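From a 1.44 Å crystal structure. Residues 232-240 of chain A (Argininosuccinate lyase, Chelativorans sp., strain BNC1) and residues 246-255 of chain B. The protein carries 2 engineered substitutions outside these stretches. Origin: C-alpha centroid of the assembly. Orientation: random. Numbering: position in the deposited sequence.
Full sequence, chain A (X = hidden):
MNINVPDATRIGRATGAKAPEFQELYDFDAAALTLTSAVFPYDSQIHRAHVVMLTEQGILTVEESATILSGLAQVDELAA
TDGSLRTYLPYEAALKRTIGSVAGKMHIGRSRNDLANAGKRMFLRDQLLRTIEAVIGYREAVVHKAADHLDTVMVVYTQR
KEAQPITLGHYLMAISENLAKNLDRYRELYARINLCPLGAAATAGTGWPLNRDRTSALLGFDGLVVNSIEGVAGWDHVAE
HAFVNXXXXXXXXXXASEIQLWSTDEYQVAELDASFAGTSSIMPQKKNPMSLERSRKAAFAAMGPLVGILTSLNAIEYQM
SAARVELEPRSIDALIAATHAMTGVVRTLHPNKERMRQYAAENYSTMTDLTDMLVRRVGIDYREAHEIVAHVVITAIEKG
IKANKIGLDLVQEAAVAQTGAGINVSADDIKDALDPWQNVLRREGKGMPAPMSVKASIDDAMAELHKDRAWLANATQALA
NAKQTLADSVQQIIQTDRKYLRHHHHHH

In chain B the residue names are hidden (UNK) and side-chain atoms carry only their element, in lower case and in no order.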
# COMPACT_ATOMS: atom_id res chain seq x y z
N VAL A 232 -13.51 22.39 -2.67
CA VAL A 232 -12.33 22.43 -1.80
C VAL A 232 -11.97 21.09 -1.16
O VAL A 232 -10.79 20.82 -0.88
CB VAL A 232 -12.41 23.54 -0.72
CG1 VAL A 232 -12.53 24.91 -1.39
CG2 VAL A 232 -13.55 23.28 0.28
N ALA A 233 -12.98 20.26 -0.87
CA ALA A 233 -12.77 18.95 -0.26
C ALA A 233 -12.46 17.87 -1.27
O ALA A 233 -11.82 16.86 -0.91
CB ALA A 233 -14.02 18.55 0.54
N GLY A 234 -12.87 18.05 -2.52
CA GLY A 234 -12.69 17.02 -3.53
C GLY A 234 -11.22 16.77 -3.85
O GLY A 234 -10.46 17.70 -4.13
N TRP A 235 -10.84 15.50 -3.83
CA TRP A 235 -9.45 15.09 -4.03
C TRP A 235 -9.39 13.77 -4.79
O TRP A 235 -8.30 13.22 -4.96
CB TRP A 235 -8.79 14.91 -2.66
CG TRP A 235 -7.30 15.14 -2.60
CD1 TRP A 235 -6.34 14.22 -2.38
CD2 TRP A 235 -6.64 16.40 -2.69
NE1 TRP A 235 -5.10 14.82 -2.34
CE2 TRP A 235 -5.26 16.16 -2.53
CE3 TRP A 235 -7.08 17.71 -2.91
CZ2 TRP A 235 -4.31 17.18 -2.60
CZ3 TRP A 235 -6.14 18.72 -2.96
CH2 TRP A 235 -4.77 18.45 -2.81
N ASP A 236 -10.54 13.24 -5.24
CA ASP A 236 -10.52 11.90 -5.82
C ASP A 236 -9.73 11.88 -7.12
O ASP A 236 -9.17 10.84 -7.49
CB ASP A 236 -11.93 11.39 -6.07
CG ASP A 236 -12.68 11.01 -4.81
OD1 ASP A 236 -12.15 11.18 -3.69
OD2 ASP A 236 -13.81 10.49 -4.98
N HIS A 237 -9.71 13.01 -7.85
CA HIS A 237 -8.94 13.13 -9.08
C HIS A 237 -7.44 12.98 -8.82
O HIS A 237 -6.71 12.50 -9.70
CB HIS A 237 -9.23 14.47 -9.75
CG HIS A 237 -8.96 15.67 -8.88
ND1 HIS A 237 -9.71 15.95 -7.76
CD2 HIS A 237 -8.04 16.65 -8.97
CE1 HIS A 237 -9.26 17.05 -7.19
NE2 HIS A 237 -8.25 17.51 -7.92
N VAL A 238 -6.97 13.38 -7.64
CA VAL A 238 -5.56 13.22 -7.30
C VAL A 238 -5.25 11.74 -7.07
O VAL A 238 -4.25 11.21 -7.58
CB VAL A 238 -5.21 14.09 -6.08
CG1 VAL A 238 -3.74 14.00 -5.74
CG2 VAL A 238 -5.61 15.55 -6.35
N ALA A 239 -6.10 11.06 -6.30
CA ALA A 239 -5.97 9.62 -6.13
C ALA A 239 -6.05 8.90 -7.46
O ALA A 239 -5.26 7.98 -7.72
CB ALA A 239 -7.07 9.12 -5.19
N GLU A 240 -6.97 9.32 -8.34
CA GLU A 240 -7.13 8.65 -9.62
C GLU A 240 -5.92 8.85 -10.52
O GLU A 240 -5.50 7.92 -11.21
CB GLU A 240 -8.42 9.10 -10.31
CG GLU A 240 -8.72 8.36 -11.58
CD GLU A 240 -9.97 8.85 -12.28
OE1 GLU A 240 -10.73 9.64 -11.71
OE2 GLU A 240 -10.20 8.42 -13.42
N UNK B 246 -11.75 1.35 -3.76
CA UNK B 246 -11.02 2.03 -2.70
C UNK B 246 -11.32 3.52 -2.67
O UNK B 246 -11.49 4.11 -1.59
c UNK B 246 -9.52 1.80 -2.82
N UNK B 247 -11.33 4.18 -3.83
CA UNK B 247 -11.55 5.63 -3.82
C UNK B 247 -12.99 5.97 -3.45
O UNK B 247 -13.24 6.88 -2.65
c UNK B 247 -12.02 6.10 -6.27
c UNK B 247 -11.06 6.31 -5.12
c UNK B 247 -10.85 7.82 -4.86
N UNK B 248 -13.96 5.24 -4.02
CA UNK B 248 -15.35 5.39 -3.61
C UNK B 248 -15.51 5.21 -2.11
O UNK B 248 -16.12 6.03 -1.42
c UNK B 248 -19.91 3.75 -2.29
c UNK B 248 -18.97 2.75 -2.38
c UNK B 248 -17.55 4.16 -3.68
c UNK B 248 -16.24 4.40 -4.38
c UNK B 248 -19.65 4.98 -2.89
c UNK B 248 -18.49 5.16 -3.57
c UNK B 248 -17.80 2.95 -3.07
N UNK B 249 -14.92 4.14 -1.56
CA UNK B 249 -15.06 3.89 -0.13
C UNK B 249 -14.36 4.95 0.69
O UNK B 249 -14.79 5.20 1.83
c UNK B 249 -14.96 -0.01 -0.01
c UNK B 249 -14.59 2.48 0.23
c UNK B 249 -15.59 1.36 -0.11
c UNK B 249 -16.80 1.45 0.81
N UNK B 250 -13.30 5.57 0.17
CA UNK B 250 -12.66 6.63 0.94
C UNK B 250 -13.61 7.81 1.14
O UNK B 250 -13.61 8.44 2.20
o UNK B 250 -11.52 7.99 -0.74
c UNK B 250 -11.32 7.08 0.33
N UNK B 251 -14.46 8.09 0.15
CA UNK B 251 -15.44 9.15 0.33
C UNK B 251 -16.53 8.76 1.29
O UNK B 251 -17.07 9.60 2.02
N UNK B 252 -16.86 7.46 1.31
CA UNK B 252 -17.81 6.92 2.28
C UNK B 252 -17.24 6.97 3.69
O UNK B 252 -17.95 7.36 4.63
c UNK B 252 -20.08 3.82 1.91
c UNK B 252 -19.23 4.79 2.70
c UNK B 252 -18.54 4.07 3.84
c UNK B 252 -18.21 5.51 1.83
N UNK B 253 -15.96 6.65 3.86
CA UNK B 253 -15.30 6.83 5.15
C UNK B 253 -15.37 8.29 5.61
O UNK B 253 -15.61 8.57 6.79
c UNK B 253 -13.85 6.36 5.07
o UNK B 253 -13.17 6.69 6.26
N UNK B 254 -15.14 9.22 4.69
CA UNK B 254 -15.15 10.63 5.07
C UNK B 254 -16.52 11.09 5.53
O UNK B 254 -16.63 11.84 6.51
n UNK B 254 -12.30 13.47 0.08
n UNK B 254 -12.21 15.36 1.47
c UNK B 254 -12.68 11.83 2.31
c UNK B 254 -14.65 11.46 3.88
c UNK B 254 -12.36 14.04 1.30
n UNK B 254 -12.56 13.27 2.37
c UNK B 254 -13.16 11.26 3.63
N UNK B 255 -17.58 10.63 4.86
CA UNK B 255 -18.93 10.96 5.33
C UNK B 255 -19.21 10.30 6.67
O UNK B 255 -19.78 10.93 7.57
c UNK B 255 -22.40 10.20 3.73
c UNK B 255 -19.98 10.51 4.32
c UNK B 255 -21.42 10.76 4.76
c UNK B 255 -21.69 12.24 4.99
O HOH W 1 -12.84 13.70 -2.76
O HOH W 2 -15.00 9.02 -3.21

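Chain B runs as one helix through all ten positions, so each assignment rests on the side-chain atoms and on what they meet in chain A. Position 246 carries a single carbon, with no chain A atom of the stretch within 8 Å; one carbon beyond CA defines B:Ala246.

Position 247 has three carbons, one bonded to the other two. A fork directly at CB, with no heteroatom, fits valine in shape, and the surroundings agree: one branch tip lies over the A:Asp236 carboxylate carbon and near the methyl of A:Ala239. This is B:Val247, in the p rotamer, with CG2 3.7 Å from A:Asp236 CG and 4.0 Å from A:Ala239 CB.

At 248, one carbon leads into a closed ring of six carbons. No oxygen extends the ring, so the residue is B:Phe248, whose CA-to-CB bond points away from chain A. Position 249 has four carbons forked at the second, the leucine pattern, and is out of reach of the chain A stretch: B:Leu249.

Position 250 shows one carbon followed by one oxygen. The oxygen lies 4.4 Å from A:Asp236 OD1, too far for a hydrogen bond, and turns instead to its own helix. The residue is B:Ser250, and its p rotamer lets OG donate to B:Val247 O at 2.8 Å.

Position 251 has no side-chain atoms and is therefore B:Gly251. An ideal CB here would point toward chain A, 4.7 Å from A:Asp236 OD2. Position 252 again has four carbons forked at the second, B:Leu252, and 253 has one carbon and one oxygen, B:Ser253; neither reaches the chain A stretch.

Position 254 carries three carbons, a nitrogen, then a carbon bearing two more nitrogens. That terminal group is a guanidinium, and one of its end nitrogens approaches the backbone carbonyl of A:Ala233. The residue is B:Arg254; NH2 donates to A:Ala233 O at 2.8 Å with a nearly linear N-H...O angle of 173°. Position 255, four carbons forked at the second and remote from chain A, is B:Leu255.

The contact combines one direct polar anchor with apolar packing and two water bridges. The helices run at 151° between their N-to-C directions, with axes 10.6 Å apart at closest approach, a gap crossed by side chains and water. B:Arg254 reaches the carbonyl of A:Ala233, just before A:Gly234 leaves helical geometry. The acceptor lies near the guanidinium plane, as an in-plane N-H requires. A:Asp236 OD1 is also near that plane, but its 4.4 Å separation from B:Arg254 NH1 exceeds a salt bridge. Water 1 links these groups, donating to A:Asp236 OD1 at 2.8 Å and accepting from A:Trp235 N at 2.9 Å and, weakly, from B:Arg254 NH1 at 2.9 Å. Water 2 donates to both A:Asp236 OD2 (2.6 Å) and B:Val247 O (2.8 Å). A:Asp236 thus joins chain B through water at both carboxylate oxygens, while B:Val247 packs against its carboxylate carbon.

Chain B, residues 246-255: AVFLSGLSRL
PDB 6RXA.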